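Local coordinates for Cg7008-pa (Drosophila melanogaster, PDB 2WAC), which cleaves both DNA and RNA as an endonuclease, associates with the RNA-induced silencing complex, and binds symmetrically dimethylated arginine peptides through its Tudor domain, at residues Y4-I8 against A20-E24. Residues are numbered along the deposited sequence; the frame is centred on the assembly and turned at random.
Sequences YENVI and AQSVE
Ile-8 and Gln-21 form an antiparallel hydrogen-bonded pair, Ile-8 N to Gln-21 O and Gln-21 N to Ile-8 O both 2.9 Å, near the open end of the β-hairpin made by strands 5-12 and 17-22. This hairpin opens the five-stranded OB-fold sheet of the staphylococcal nuclease-like part of the extended Tudor domain; strand 145-152 pairs with the other edge of 5-12, and 113-118 with that of 17-22. The N-to-C directions of the short strand segments differ by 126°, not 180°, and the chains diverge towards Glu-5 and Glu-24. Where 20-24 leaves the sheet for a 3-10 turn, Val-23 N donates to Asn-6 O at 3.0 Å. Val-23 also lays CG2 against Ile-8 CG1 (4.0 Å), the two side chains crossing at about a right angle. Val-7, buried, meets the methyl of Ala-20, CB to CB 3.9 Å. Gln-21 NE2 hydrogen-bonds Asp-87 O, within the region involved in dimethylarginine binding. Glu-5, with CG anti to the backbone N (chi1 -169°), brings OE2 within 3.4 Å of Ser-22 CB. A water bridges the diverging ends, donating to Asn-6 O, accepting from Glu-24 N and hydrogen-bonding Ser-22 OG at 3.2 Å.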
loop_
_atom_site.group_PDB
_atom_site.type_symbol
_atom_site.label_atom_id
_atom_site.label_comp_id
_atom_site.label_asym_id
_atom_site.label_seq_id
_atom_site.Cartn_x
_atom_site.Cartn_y
_atom_site.Cartn_z
ATOM N N TYR A 4 -8.697 -2.006 -16.503
ATOM C CA TYR A 4 -7.543 -1.894 -15.606
ATOM C C TYR A 4 -7.213 -0.433 -15.303
ATOM O O TYR A 4 -7.383 0.438 -16.158
ATOM C CB TYR A 4 -6.318 -2.600 -16.204
ATOM C CG TYR A 4 -6.391 -4.111 -16.139
ATOM C CD1 TYR A 4 -5.995 -4.798 -14.992
ATOM C CD2 TYR A 4 -6.864 -4.854 -17.221
ATOM C CE1 TYR A 4 -6.066 -6.185 -14.922
ATOM C CE2 TYR A 4 -6.940 -6.248 -17.160
ATOM C CZ TYR A 4 -6.539 -6.903 -16.006
ATOM O OH TYR A 4 -6.606 -8.276 -15.930
ATOM N N GLU A 5 -6.757 -0.174 -14.079
ATOM C CA GLU A 5 -6.262 1.148 -13.712
ATOM C C GLU A 5 -4.738 1.130 -13.701
ATOM O O GLU A 5 -4.121 0.253 -13.089
ATOM C CB GLU A 5 -6.804 1.593 -12.348
ATOM C CG GLU A 5 -6.533 3.070 -12.022
ATOM C CD GLU A 5 -6.630 3.400 -10.534
ATOM O OE1 GLU A 5 -6.813 2.474 -9.712
ATOM O OE2 GLU A 5 -6.514 4.593 -10.182
ATOM N N ASN A 6 -4.138 2.092 -14.395
ATOM C CA ASN A 6 -2.687 2.236 -14.411
ATOM C C ASN A 6 -2.212 2.902 -13.127
ATOM O O ASN A 6 -2.490 4.079 -12.887
ATOM C CB ASN A 6 -2.229 3.015 -15.648
ATOM C CG ASN A 6 -2.434 2.239 -16.943
ATOM O OD1 ASN A 6 -2.103 1.055 -17.033
ATOM N ND2 ASN A 6 -2.968 2.910 -17.956
ATOM N N VAL A 7 -1.521 2.130 -12.291
ATOM C CA VAL A 7 -1.053 2.613 -10.988
ATOM C C VAL A 7 0.456 2.456 -10.803
ATOM O O VAL A 7 1.123 1.787 -11.588
ATOM C CB VAL A 7 -1.775 1.909 -9.792
ATOM C CG1 VAL A 7 -3.288 2.097 -9.869
ATOM C CG2 VAL A 7 -1.407 0.429 -9.711
ATOM N N ILE A 8 0.971 3.093 -9.752
ATOM C CA ILE A 8 2.322 2.857 -9.251
ATOM C C ILE A 8 2.211 2.418 -7.791
ATOM O O ILE A 8 1.557 3.088 -6.987
ATOM C CB ILE A 8 3.205 4.128 -9.361
ATOM C CG1 ILE A 8 3.555 4.415 -10.826
ATOM C CG2 ILE A 8 4.479 3.992 -8.512
ATOM C CD1 ILE A 8 4.073 5.823 -11.082
ATOM N N ALA A 20 -1.264 2.159 -3.616
ATOM C CA ALA A 20 -1.021 2.505 -5.010
ATOM C C ALA A 20 -1.486 3.925 -5.328
ATOM O O ALA A 20 -2.520 4.373 -4.832
ATOM C CB ALA A 20 -1.703 1.501 -5.932
ATOM N N GLN A 21 -0.701 4.620 -6.148
ATOM C CA GLN A 21 -1.084 5.919 -6.697
ATOM C C GLN A 21 -1.581 5.739 -8.125
ATOM O O GLN A 21 -1.057 4.911 -8.866
ATOM C CB GLN A 21 0.111 6.878 -6.718
ATOM C CG GLN A 21 0.596 7.359 -5.359
ATOM C CD GLN A 21 1.944 8.070 -5.437
ATOM O OE1 GLN A 21 2.642 8.000 -6.450
ATOM N NE2 GLN A 21 2.320 8.743 -4.356
ATOM N N SER A 22 -2.581 6.528 -8.507
ATOM C CA SER A 22 -3.040 6.588 -9.892
ATOM C C SER A 22 -2.013 7.345 -10.745
ATOM O O SER A 22 -1.548 8.416 -10.352
ATOM C CB SER A 22 -4.406 7.278 -9.960
ATOM O OG SER A 22 -4.803 7.516 -11.297
ATOM N N VAL A 23 -1.663 6.786 -11.902
ATOM C CA VAL A 23 -0.669 7.408 -12.790
ATOM C C VAL A 23 -1.130 8.774 -13.327
ATOM O O VAL A 23 -0.320 9.698 -13.454
ATOM C CB VAL A 23 -0.224 6.449 -13.940
ATOM C CG1 VAL A 23 0.565 7.189 -15.018
ATOM C CG2 VAL A 23 0.610 5.302 -13.381
ATOM N N GLU A 24 -2.424 8.911 -13.610
ATOM C CA GLU A 24 -2.961 10.174 -14.132
ATOM C C GLU A 24 -3.182 11.252 -13.060
ATOM O O GLU A 24 -3.583 12.376 -13.378
ATOM C CB GLU A 24 -4.234 9.944 -14.963
ATOM C CG GLU A 24 -5.481 9.572 -14.170
ATOM C CD GLU A 24 -6.756 10.069 -14.830
ATOM O OE1 GLU A 24 -6.939 11.304 -14.919
ATOM O OE2 GLU A 24 -7.579 9.229 -15.252
HETATM O O HOH W 1 -4.161 6.323 -14.155
#